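Side-chain contacts in seryl-tRNA synthetase, cytoplasmic (PDB 3QO8), which catalyses the two-step attachment of serine to tRNA(Ser), first activating serine with ATP and then transferring it to the acceptor end of the tRNA: residues G12-P15 with E16-K19; A20-K23 with K24-D27; A37-K40 with E41-L45; L101-K104 with I105-G109; L306-P309 with E310-W313. One frame throughout, in Å; residues are numbered along the deposited sequence.

Contacts 1 to 4 all belong to the N-terminal tRNA-binding part of the chain, and contact 5 to the class II catalytic core. Contacts 1 and 2 follow directly on each other along helix 15-25, one at its start and one at its end, with centres 12 Å apart. Contact 3 lies on helix 30-65 and contact 4 at the end of helix 74-107, the two long helices of the arm. E38 of contact 3 packs on K104 of contact 4. V108 of contact 4 touches I18 of contact 1 and Q22 of contact 2. Contact 5 comes last, about 22 Å from contact 1 between centres. The first four contacts probably help join the tRNA-binding arm to the core.

Contact 1: G12-P15 with E16-K19; sequences GGDP and EIIK
D14 caps the start of helix 15-25. Its OD1 accepts a hydrogen bond from E16 N at 2.9 Å, with an N-H...O angle of 140°. The donor comes from above the carboxylate plane, not from within it. With CG anti to the backbone N (chi1 -171°), the carboxylate reaches forward to the first turn. D14 sits right before the helix and accepts from E16 N, which makes it the N-cap. A backbone bond from K19 N to P15 O, 2.9 Å long, closes the first turn behind it. The bond from I18 N to D14 O is weak.

The other oxygen of the carboxylate turns to the apolar side chain of I17. D14 OD2 is 3.1 Å from I17 CG1, and the two side chains cross at about a right angle. The ethyl branch of I17 also runs on past the aspartate stem, with I17 CD1 3.5 Å from D14 CB. The stem of E16 packs beside the capping oxygen, with E16 CB 3.2 Å from D14 OD1. Its own carboxylate stays apart, with E16 OE2 5.1 Å from D14 OD1. Two negative groups near the first turn would probably both gain from the helix dipole.

P15 is the first residue of the helix. Its ring nitrogen carries no hydrogen, so nothing is lost by placing it where a helix has no acceptor for the backbone N. The proline is buried against V9 and against V32 and I36 of helix 30-65. I18 packs on F7, I111 and V32, while K19 lies along V29 and V32. The first turn of helix 15-25 is thus wedged between loops and helix 30-65.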
loop_
_atom_site.group_PDB
_atom_site.type_symbol
_atom_site.label_atom_id
_atom_site.label_comp_id
_atom_site.label_asym_id
_atom_site.label_seq_id
_atom_site.Cartn_x
_atom_site.Cartn_y
_atom_site.Cartn_z
ATOM N N GLY A 12 37.140 19.120 -18.981
ATOM C CA GLY A 12 37.264 19.630 -17.629
ATOM C C GLY A 12 37.046 18.601 -16.536
ATOM O O GLY A 12 37.128 18.925 -15.352
ATOM N N GLY A 13 36.777 17.359 -16.919
ATOM C CA GLY A 13 36.513 16.322 -15.936
ATOM C C GLY A 13 37.766 15.690 -15.373
ATOM O O GLY A 13 38.873 16.016 -15.789
ATOM N N ASP A 14 37.600 14.798 -14.405
ATOM C CA ASP A 14 38.720 13.994 -13.946
ATOM C C ASP A 14 38.321 12.537 -13.798
ATOM O O ASP A 14 37.765 12.142 -12.781
ATOM C CB ASP A 14 39.325 14.525 -12.640
ATOM C CG ASP A 14 40.624 13.821 -12.281
ATOM O OD1 ASP A 14 41.095 12.995 -13.095
ATOM O OD2 ASP A 14 41.185 14.102 -11.198
ATOM N N PRO A 15 38.612 11.736 -14.828
ATOM C CA PRO A 15 38.368 10.295 -14.795
ATOM C C PRO A 15 39.106 9.618 -13.648
ATOM O O PRO A 15 38.642 8.579 -13.180
ATOM C CB PRO A 15 38.922 9.809 -16.142
ATOM C CG PRO A 15 39.796 10.926 -16.638
ATOM C CD PRO A 15 39.189 12.176 -16.110
ATOM N N GLU A 16 40.235 10.180 -13.211
ATOM C CA GLU A 16 41.008 9.582 -12.124
ATOM C C GLU A 16 40.201 9.557 -10.832
ATOM O O GLU A 16 40.190 8.560 -10.107
ATOM C CB GLU A 16 42.325 10.346 -11.884
ATOM C CG GLU A 16 43.219 10.524 -13.117
ATOM C CD GLU A 16 43.620 9.205 -13.758
ATOM O OE1 GLU A 16 43.545 8.160 -13.072
ATOM O OE2 GLU A 16 44.003 9.217 -14.950
ATOM N N ILE A 17 39.553 10.678 -10.539
ATOM C CA ILE A 17 38.683 10.811 -9.380
ATOM C C ILE A 17 37.591 9.745 -9.417
ATOM O O ILE A 17 37.235 9.142 -8.393
ATOM C CB ILE A 17 38.021 12.200 -9.374
ATOM C CG1 ILE A 17 39.067 13.278 -9.105
ATOM C CG2 ILE A 17 36.927 12.280 -8.330
ATOM C CD1 ILE A 17 38.537 14.689 -9.269
ATOM N N ILE A 18 37.053 9.513 -10.605
ATOM C CA ILE A 18 35.983 8.529 -10.749
ATOM C C ILE A 18 36.509 7.113 -10.514
ATOM O O ILE A 18 35.861 6.314 -9.846
ATOM C CB ILE A 18 35.275 8.634 -12.120
ATOM C CG1 ILE A 18 34.703 10.043 -12.322
ATOM C CG2 ILE A 18 34.159 7.611 -12.205
ATOM C CD1 ILE A 18 34.036 10.271 -13.700
ATOM N N LYS A 19 37.703 6.819 -11.032
ATOM C CA LYS A 19 38.312 5.505 -10.827
ATOM C C LYS A 19 38.599 5.257 -9.345
ATOM O O LYS A 19 38.383 4.158 -8.832
ATOM C CB LYS A 19 39.623 5.370 -11.613
ATOM C CG LYS A 19 39.466 5.260 -13.122
ATOM C CD LYS A 19 40.639 4.491 -13.712
ATOM C CE LYS A 19 40.695 4.587 -15.229
ATOM N NZ LYS A 19 41.409 5.816 -15.679
#

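Contact 2: A20-K23 with K24-D27; sequences ASQK and KRGD
Q22 and D27 meet at the end of helix 15-25, through backbone, side chains and one water. The backbone bonds come first. Q22 O accepts from D27 N at 2.8 Å, and K23 O accepts from G26 N at 3.0 Å. G26 has positive phi (76°), and the two bonds back into the last turn make this a Schellman motif. Before it, K24 N and R25 N bond to A20 O and S21 O in the ordinary helical way.

Water carries the side-chain link. It accepts from Q22 NE2 and probably donates to D27 OD2, each at 2.9 Å. Q22 bends at chi2 (-61°), which brings its amide across the aspartate stem, with NE2 3.5 Å from D27 CB. The amide and carboxylate planes are 59° apart.

Packing is looser. R25 CD lies 3.9 Å from Q22 OE1.

Other hydrogen bonds lead outward. Q22 NE2 bonds to S28 O, R25 NH2 to N110 O and R25 NH1 to N345 O. S21 OG bonds to V112 N.

Backbone N-H groups satisfy the last carbonyls of the helix, while R25 and Q22 carry side-chain N-H groups to carbonyls of the loops beyond.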
loop_
_atom_site.group_PDB
_atom_site.type_symbol
_atom_site.label_atom_id
_atom_site.label_comp_id
_atom_site.label_asym_id
_atom_site.label_seq_id
_atom_site.Cartn_x
_atom_site.Cartn_y
_atom_site.Cartn_z
ATOM N N ALA A 20 39.117 6.275 -8.666
ATOM C CA ALA A 20 39.396 6.158 -7.238
ATOM C C ALA A 20 38.090 5.880 -6.504
ATOM O O ALA A 20 38.044 5.068 -5.587
ATOM C CB ALA A 20 40.045 7.424 -6.715
ATOM N N SER A 21 37.015 6.543 -6.926
ATOM C CA SER A 21 35.734 6.369 -6.263
ATOM C C SER A 21 35.245 4.947 -6.475
ATOM O O SER A 21 34.812 4.289 -5.528
ATOM C CB SER A 21 34.693 7.361 -6.801
ATOM O OG SER A 21 33.449 7.182 -6.151
ATOM N N GLN A 22 35.314 4.474 -7.719
ATOM C CA GLN A 22 34.902 3.103 -8.037
ATOM C C GLN A 22 35.637 2.090 -7.161
ATOM O O GLN A 22 35.056 1.112 -6.684
ATOM C CB GLN A 22 35.147 2.798 -9.515
ATOM C CG GLN A 22 34.144 3.493 -10.461
ATOM C CD GLN A 22 32.715 3.068 -10.199
ATOM O OE1 GLN A 22 31.973 3.741 -9.487
ATOM N NE2 GLN A 22 32.324 1.936 -10.766
ATOM N N LYS A 23 36.922 2.342 -6.959
ATOM C CA LYS A 23 37.764 1.466 -6.157
ATOM C C LYS A 23 37.285 1.450 -4.711
ATOM O O LYS A 23 37.127 0.383 -4.114
ATOM C CB LYS A 23 39.216 1.934 -6.236
ATOM C CG LYS A 23 40.252 0.840 -6.052
ATOM C CD LYS A 23 41.584 1.302 -6.626
ATOM C CE LYS A 23 41.373 1.909 -8.016
ATOM N NZ LYS A 23 42.612 2.485 -8.613
ATOM N N LYS A 24 37.042 2.635 -4.155
ATOM C CA LYS A 24 36.495 2.750 -2.800
ATOM C C LYS A 24 35.173 2.009 -2.655
ATOM O O LYS A 24 34.885 1.440 -1.604
ATOM C CB LYS A 24 36.285 4.217 -2.430
ATOM C CG LYS A 24 37.560 5.021 -2.333
ATOM C CD LYS A 24 37.271 6.388 -1.768
ATOM C CE LYS A 24 38.461 7.308 -1.887
ATOM N NZ LYS A 24 38.034 8.688 -1.504
ATOM N N ARG A 25 34.372 2.033 -3.716
ATOM C CA ARG A 25 33.048 1.421 -3.708
ATOM C C ARG A 25 33.143 -0.098 -3.786
ATOM O O ARG A 25 32.191 -0.807 -3.461
ATOM C CB ARG A 25 32.209 1.941 -4.891
ATOM C CG ARG A 25 31.571 3.310 -4.665
ATOM C CD ARG A 25 30.663 3.745 -5.841
ATOM N NE ARG A 25 30.044 5.023 -5.512
ATOM C CZ ARG A 25 28.994 5.136 -4.709
ATOM N NH1 ARG A 25 28.431 4.047 -4.186
ATOM N NH2 ARG A 25 28.510 6.331 -4.421
ATOM N N GLY A 26 34.294 -0.590 -4.231
ATOM C CA GLY A 26 34.437 -2.000 -4.541
ATOM C C GLY A 26 33.758 -2.332 -5.861
ATOM O O GLY A 26 33.367 -3.474 -6.095
ATOM N N ASP A 27 33.610 -1.327 -6.721
ATOM C CA ASP A 27 32.969 -1.514 -8.022
ATOM C C ASP A 27 33.972 -1.418 -9.174
ATOM O O ASP A 27 35.136 -1.080 -8.976
ATOM C CB ASP A 27 31.839 -0.495 -8.231
ATOM C CG ASP A 27 30.684 -0.689 -7.267
ATOM O OD1 ASP A 27 30.626 -1.744 -6.595
ATOM O OD2 ASP A 27 29.824 0.217 -7.188
HETATM O O HOH W 1 29.684 1.862 -9.583
#

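Contact 3: A37-K40 with E41-L45; sequences AEYK and EWVKL
E41 follows A37 by one helical turn on helix 30-65, one of the two long antiparallel helices that form the coiled-coil arm of seryl-tRNA synthetases. Its chain bends at chi2 (-49°) and turns the carboxylate back along the helix. A water donates to both E41 OE2 and A37 O, at 2.7 Å each. A37 O is thus gripped twice, since E41 N also bonds to it.

W42 comes next. Its six-membered ring lies obliquely beside the ring of Y39, with the planes 35° apart. The nearest atoms are W42 CE3 and Y39 CE1 at 3.9 Å. The indole NE1 bonds to E94 OE2 on helix 74-107, which ties the two arm helices together.

V43 N bonds to Y39 O, and its side chain points toward the preceding turn. The tyrosine ring swings toward V43 because its CG is anti to the backbone N (chi1 173°). V43 CG2 sits over one ring face in a CH-pi contact, displaced toward the rim and 3.3 Å from Y39 CZ. Y39 also packs on I4 and L8 of the N-terminal loop.

K44 follows with a bond from its N to K40 O. Its aliphatic stem lies along that carbonyl, with K44 CG 3.4 Å from K40 O.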
loop_
_atom_site.group_PDB
_atom_site.type_symbol
_atom_site.label_atom_id
_atom_site.label_comp_id
_atom_site.label_asym_id
_atom_site.label_seq_id
_atom_site.Cartn_x
_atom_site.Cartn_y
_atom_site.Cartn_z
ATOM N N ALA A 37 36.348 5.427 -23.985
ATOM C CA ALA A 37 36.552 4.918 -25.336
ATOM C C ALA A 37 35.282 5.091 -26.167
ATOM O O ALA A 37 35.304 5.677 -27.258
ATOM C CB ALA A 37 36.980 3.454 -25.302
ATOM N N GLU A 38 34.168 4.597 -25.641
ATOM C CA GLU A 38 32.901 4.687 -26.353
ATOM C C GLU A 38 32.526 6.137 -26.647
ATOM O O GLU A 38 31.967 6.440 -27.697
ATOM C CB GLU A 38 31.801 3.960 -25.582
ATOM C CG GLU A 38 32.183 2.521 -25.258
ATOM C CD GLU A 38 30.986 1.624 -25.011
ATOM O OE1 GLU A 38 29.845 2.135 -24.982
ATOM O OE2 GLU A 38 31.191 0.401 -24.853
ATOM N N TYR A 39 32.854 7.046 -25.737
ATOM C CA TYR A 39 32.590 8.448 -26.018
ATOM C C TYR A 39 33.338 8.922 -27.266
ATOM O O TYR A 39 32.802 9.679 -28.084
ATOM C CB TYR A 39 32.963 9.338 -24.843
ATOM C CG TYR A 39 32.850 10.798 -25.208
ATOM C CD1 TYR A 39 31.617 11.442 -25.192
ATOM C CD2 TYR A 39 33.968 11.522 -25.596
ATOM C CE1 TYR A 39 31.504 12.769 -25.536
ATOM C CE2 TYR A 39 33.865 12.851 -25.941
ATOM C CZ TYR A 39 32.632 13.470 -25.910
ATOM O OH TYR A 39 32.527 14.796 -26.254
ATOM N N LYS A 40 34.588 8.496 -27.401
ATOM C CA LYS A 40 35.381 8.903 -28.547
ATOM C C LYS A 40 34.810 8.330 -29.836
ATOM O O LYS A 40 34.804 9.003 -30.867
ATOM C CB LYS A 40 36.842 8.488 -28.386
ATOM C CG LYS A 40 37.538 9.122 -27.188
ATOM C CD LYS A 40 39.045 8.906 -27.233
ATOM C CE LYS A 40 39.706 9.479 -25.984
ATOM N NZ LYS A 40 41.127 9.065 -25.856
ATOM N N GLU A 41 34.339 7.088 -29.783
ATOM C CA GLU A 41 33.687 6.496 -30.945
ATOM C C GLU A 41 32.451 7.303 -31.304
ATOM O O GLU A 41 32.210 7.617 -32.466
ATOM C CB GLU A 41 33.326 5.038 -30.678
ATOM C CG GLU A 41 34.548 4.170 -30.474
ATOM C CD GLU A 41 35.589 4.373 -31.573
ATOM O OE1 GLU A 41 35.187 4.569 -32.745
ATOM O OE2 GLU A 41 36.808 4.342 -31.267
ATOM N N TRP A 42 31.675 7.656 -30.293
ATOM C CA TRP A 42 30.477 8.447 -30.517
ATOM C C TRP A 42 30.813 9.774 -31.196
ATOM O O TRP A 42 30.170 10.160 -32.169
ATOM C CB TRP A 42 29.743 8.688 -29.198
ATOM C CG TRP A 42 28.559 9.543 -29.380
ATOM C CD1 TRP A 42 27.324 9.153 -29.812
ATOM C CD2 TRP A 42 28.488 10.955 -29.173
ATOM N NE1 TRP A 42 26.486 10.235 -29.873
ATOM C CE2 TRP A 42 27.174 11.355 -29.487
ATOM C CE3 TRP A 42 29.405 11.922 -28.747
ATOM C CZ2 TRP A 42 26.755 12.682 -29.389
ATOM C CZ3 TRP A 42 28.987 13.239 -28.648
ATOM C CH2 TRP A 42 27.675 13.606 -28.969
ATOM N N VAL A 43 31.838 10.461 -30.692
ATOM C CA VAL A 43 32.257 11.737 -31.267
ATOM C C VAL A 43 32.665 11.575 -32.724
ATOM O O VAL A 43 32.315 12.406 -33.563
ATOM C CB VAL A 43 33.426 12.371 -30.484
ATOM C CG1 VAL A 43 33.997 13.557 -31.248
ATOM C CG2 VAL A 43 32.967 12.796 -29.104
ATOM N N LYS A 44 33.409 10.509 -33.017
ATOM C CA LYS A 44 33.813 10.209 -34.389
ATOM C C LYS A 44 32.599 10.094 -35.300
ATOM O O LYS A 44 32.554 10.680 -36.388
ATOM C CB LYS A 44 34.645 8.921 -34.437
ATOM C CG LYS A 44 36.092 9.113 -33.984
ATOM C CD LYS A 44 36.733 7.808 -33.515
ATOM C CE LYS A 44 36.667 6.720 -34.578
ATOM N NZ LYS A 44 37.491 7.041 -35.779
ATOM N N LEU A 45 31.605 9.340 -34.846
ATOM C CA LEU A 45 30.375 9.184 -35.613
ATOM C C LEU A 45 29.656 10.517 -35.827
ATOM O O LEU A 45 29.138 10.781 -36.915
ATOM C CB LEU A 45 29.457 8.162 -34.938
ATOM C CG LEU A 45 29.966 6.720 -35.058
ATOM C CD1 LEU A 45 29.218 5.783 -34.135
ATOM C CD2 LEU A 45 29.867 6.249 -36.503
HETATM O O HOH W 2 37.469 5.379 -28.856
#

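Contact 4: L101-K104 with I105-G109; sequences LRSK and INQVG
L101 and I105 meet one turn apart near the end of helix 74-107. L101 O is satisfied by I105 N at 2.9 Å, in a nearly straight bond (N-H...O angle 169°). R102 O accepts from N106 N, also at 2.9 Å. The pattern then changes. K104 O takes Q107 N at 2.9 Å, three residues on, with the donor well above the carbonyl plane. V108 N bonds to I105 O in the same i to i+3 manner. Beyond the helix, V108 O accepts from Y376 OH, and G109 N makes a weak hydrogen bond to Q22 OE1.

Side-chain polar groups look outward for partners. K104 NZ forms a salt bridge with E34 of helix 30-65, and R102 NE pairs with D98. Q107 CG lies 3.4 Å from S103 O, and the chain runs on extended from there.

The apolar part is small. I105 CD1 lies 3.9 Å from L101 CG, and the two side chains cross obliquely. I105 CG1 is placed beside its own backbone N (chi1 -69°), which directs the branch back to the previous turn. Both residues also pack on I4.

Such tightening, from i+4 to i+3 bonds, is common in the last turn of a helix. Here it ends the second long helix of the tRNA-binding arm.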
loop_
_atom_site.group_PDB
_atom_site.type_symbol
_atom_site.label_atom_id
_atom_site.label_comp_id
_atom_site.label_asym_id
_atom_site.label_seq_id
_atom_site.Cartn_x
_atom_site.Cartn_y
_atom_site.Cartn_z
ATOM N N LEU A 101 26.781 3.962 -24.338
ATOM C CA LEU A 101 27.532 4.895 -23.517
ATOM C C LEU A 101 26.722 5.230 -22.267
ATOM O O LEU A 101 27.210 5.082 -21.152
ATOM C CB LEU A 101 27.875 6.154 -24.312
ATOM C CG LEU A 101 28.496 7.317 -23.550
ATOM C CD1 LEU A 101 29.885 6.947 -23.053
ATOM C CD2 LEU A 101 28.555 8.526 -24.460
ATOM N N ARG A 102 25.473 5.644 -22.445
ATOM C CA ARG A 102 24.646 5.993 -21.294
ATOM C C ARG A 102 24.385 4.796 -20.374
ATOM O O ARG A 102 24.288 4.944 -19.153
ATOM C CB ARG A 102 23.346 6.658 -21.743
ATOM C CG ARG A 102 23.605 7.939 -22.524
ATOM C CD ARG A 102 22.334 8.618 -22.995
ATOM N NE ARG A 102 22.644 9.804 -23.788
ATOM C CZ ARG A 102 22.841 11.017 -23.279
ATOM N NH1 ARG A 102 22.750 11.215 -21.969
ATOM N NH2 ARG A 102 23.125 12.037 -24.079
ATOM N N SER A 103 24.296 3.611 -20.963
ATOM C CA SER A 103 24.104 2.390 -20.191
ATOM C C SER A 103 25.284 2.150 -19.265
ATOM O O SER A 103 25.112 1.740 -18.117
ATOM C CB SER A 103 23.941 1.194 -21.124
ATOM O OG SER A 103 24.117 -0.022 -20.423
ATOM N N LYS A 104 26.486 2.395 -19.779
ATOM C CA LYS A 104 27.694 2.223 -18.992
ATOM C C LYS A 104 27.788 3.290 -17.912
ATOM O O LYS A 104 28.063 2.986 -16.757
ATOM C CB LYS A 104 28.934 2.245 -19.882
ATOM C CG LYS A 104 29.130 0.962 -20.671
ATOM C CD LYS A 104 30.487 0.928 -21.356
ATOM C CE LYS A 104 30.703 -0.388 -22.085
ATOM N NZ LYS A 104 30.614 -1.555 -21.169
ATOM N N ILE A 105 27.546 4.540 -18.286
ATOM C CA ILE A 105 27.617 5.623 -17.318
ATOM C C ILE A 105 26.637 5.385 -16.177
ATOM O O ILE A 105 26.925 5.687 -15.014
ATOM C CB ILE A 105 27.356 6.972 -17.976
ATOM C CG1 ILE A 105 28.531 7.323 -18.901
ATOM C CG2 ILE A 105 27.129 8.043 -16.919
ATOM C CD1 ILE A 105 28.273 8.504 -19.790
ATOM N N ASN A 106 25.491 4.805 -16.512
ATOM C CA ASN A 106 24.472 4.502 -15.519
ATOM C C ASN A 106 24.941 3.527 -14.443
ATOM O O ASN A 106 24.425 3.528 -13.329
ATOM C CB ASN A 106 23.208 3.969 -16.197
ATOM C CG ASN A 106 22.117 3.654 -15.209
ATOM O OD1 ASN A 106 21.547 4.553 -14.591
ATOM N ND2 ASN A 106 21.813 2.369 -15.052
ATOM N N GLN A 107 25.918 2.697 -14.784
ATOM C CA GLN A 107 26.459 1.727 -13.841
ATOM C C GLN A 107 27.428 2.344 -12.818
ATOM O O GLN A 107 27.679 1.754 -11.769
ATOM C CB GLN A 107 27.167 0.599 -14.588
ATOM C CG GLN A 107 26.296 -0.163 -15.555
ATOM C CD GLN A 107 27.047 -1.297 -16.207
ATOM O OE1 GLN A 107 27.690 -2.099 -15.529
ATOM N NE2 GLN A 107 26.987 -1.365 -17.530
ATOM N N VAL A 108 27.961 3.525 -13.119
ATOM C CA VAL A 108 28.953 4.153 -12.252
ATOM C C VAL A 108 28.299 4.876 -11.073
ATOM O O VAL A 108 27.440 5.743 -11.255
ATOM C CB VAL A 108 29.838 5.144 -13.034
ATOM C CG1 VAL A 108 30.876 5.787 -12.110
ATOM C CG2 VAL A 108 30.518 4.439 -14.206
ATOM N N GLY A 109 28.714 4.515 -9.864
ATOM C CA GLY A 109 28.212 5.153 -8.662
ATOM C C GLY A 109 28.662 6.594 -8.531
ATOM O O GLY A 109 29.622 7.023 -9.166
#

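Contact 5: L306-P309 with E310-W313; sequences LTEP and EKSW
E308 and K311 lie side by side and point the same way. E308 is extended beyond CG, and K311 CD runs 3.8 Å from E308 OE1. The charged atoms do not form a salt bridge: E308 OE1 and K311 NZ are 4.3 Å apart. A water joins them. It probably donates to E308 OE1, 2.6 Å away, and accepts from K311 NZ.

E310 crosses E308 differently. Its chain bends at chi2 (82°), which turns the carboxylate back beside the proline ring and over the stem of E308. E310 OE1 lies 3.5 Å from E308 CB. The two carboxylate planes are 77° apart, and E308 OE2 is 3.8 Å from E310 OE1. A second water donates to both oxygens and probably eases their repulsion.

Residues E308 to K311 form a type I beta turn, closed at E308 O. This oxygen accepts from K311 N at 2.8 Å and from T307 OG1 at 2.8 Å. The two donors come from opposite faces of the carbonyl plane. T307 OG1 also sits near the start of the helix, 3.5 Å from S312 CA. S312 OG has its polar partners elsewhere, in H399 and N372.

T307 and S312 both pack on L401 of strand 399-404, and P309 packs on H399 of the same strand. The whole is a tight beta-to-alpha connection. It takes the chain from strand 297-307 of the largely antiparallel sheet into helix 312-329, within the class II synthetase core.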
loop_
_atom_site.group_PDB
_atom_site.type_symbol
_atom_site.label_atom_id
_atom_site.label_comp_id
_atom_site.label_asym_id
_atom_site.label_seq_id
_atom_site.Cartn_x
_atom_site.Cartn_y
_atom_site.Cartn_z
ATOM N N LEU A 306 15.769 19.393 -1.380
ATOM C CA LEU A 306 16.495 19.852 -2.547
ATOM C C LEU A 306 17.145 21.164 -2.162
ATOM O O LEU A 306 16.507 22.027 -1.554
ATOM C CB LEU A 306 15.531 20.073 -3.726
ATOM C CG LEU A 306 14.704 18.899 -4.246
ATOM C CD1 LEU A 306 13.516 18.645 -3.344
ATOM C CD2 LEU A 306 14.180 19.210 -5.658
ATOM N N THR A 307 18.421 21.313 -2.500
ATOM C CA THR A 307 19.165 22.506 -2.165
ATOM C C THR A 307 20.044 22.901 -3.343
ATOM O O THR A 307 20.210 22.136 -4.292
ATOM C CB THR A 307 20.176 22.256 -1.006
ATOM O OG1 THR A 307 21.293 21.509 -1.508
ATOM C CG2 THR A 307 19.551 21.468 0.137
ATOM N N GLU A 308 20.641 24.083 -3.245
ATOM C CA GLU A 308 21.702 24.477 -4.160
ATOM C C GLU A 308 22.914 23.582 -3.952
ATOM O O GLU A 308 23.185 23.142 -2.829
ATOM C CB GLU A 308 22.100 25.929 -3.921
ATOM C CG GLU A 308 20.948 26.902 -3.989
ATOM C CD GLU A 308 21.424 28.336 -4.027
ATOM O OE1 GLU A 308 21.036 29.113 -3.136
ATOM O OE2 GLU A 308 22.187 28.685 -4.953
ATOM N N PRO A 309 23.649 23.302 -5.036
ATOM C CA PRO A 309 24.849 22.462 -4.937
ATOM C C PRO A 309 25.788 22.927 -3.818
ATOM O O PRO A 309 26.378 22.107 -3.116
ATOM C CB PRO A 309 25.507 22.645 -6.306
ATOM C CG PRO A 309 24.346 22.882 -7.237
ATOM C CD PRO A 309 23.321 23.653 -6.433
ATOM N N GLU A 310 25.889 24.237 -3.627
ATOM C CA GLU A 310 26.837 24.798 -2.671
ATOM C C GLU A 310 26.337 24.695 -1.231
ATOM O O GLU A 310 27.056 25.023 -0.290
ATOM C CB GLU A 310 27.142 26.260 -3.028
ATOM C CG GLU A 310 27.636 26.478 -4.472
ATOM C CD GLU A 310 26.511 26.540 -5.525
ATOM O OE1 GLU A 310 25.315 26.467 -5.166
ATOM O OE2 GLU A 310 26.833 26.669 -6.730
ATOM N N LYS A 311 25.110 24.219 -1.043
ATOM C CA LYS A 311 24.547 24.203 0.306
ATOM C C LYS A 311 24.204 22.816 0.834
ATOM O O LYS A 311 23.711 22.680 1.956
ATOM C CB LYS A 311 23.331 25.142 0.383
ATOM C CG LYS A 311 23.712 26.612 0.183
ATOM C CD LYS A 311 22.507 27.525 -0.027
ATOM C CE LYS A 311 21.771 27.807 1.274
ATOM N NZ LYS A 311 20.666 28.799 1.090
ATOM N N SER A 312 24.479 21.781 0.044
ATOM C CA SER A 312 23.997 20.454 0.409
ATOM C C SER A 312 24.716 19.891 1.623
ATOM O O SER A 312 24.119 19.184 2.434
ATOM C CB SER A 312 24.109 19.480 -0.760
ATOM O OG SER A 312 25.456 19.330 -1.150
ATOM N N TRP A 313 26.008 20.178 1.749
ATOM C CA TRP A 313 26.748 19.602 2.861
ATOM C C TRP A 313 26.293 20.158 4.214
ATOM O O TRP A 313 26.179 19.420 5.192
ATOM C CB TRP A 313 28.262 19.697 2.632
ATOM C CG TRP A 313 28.634 18.956 1.378
ATOM C CD1 TRP A 313 28.998 19.500 0.178
ATOM C CD2 TRP A 313 28.608 17.534 1.180
ATOM N NE1 TRP A 313 29.220 18.505 -0.745
ATOM C CE2 TRP A 313 28.990 17.290 -0.155
ATOM C CE3 TRP A 313 28.300 16.445 2.002
ATOM C CZ2 TRP A 313 29.085 16.001 -0.683
ATOM C CZ3 TRP A 313 28.387 15.164 1.473
ATOM C CH2 TRP A 313 28.781 14.954 0.146
HETATM O O HOH W 3 19.201 28.358 -1.445
HETATM O O HOH W 4 23.044 27.589 -7.124
#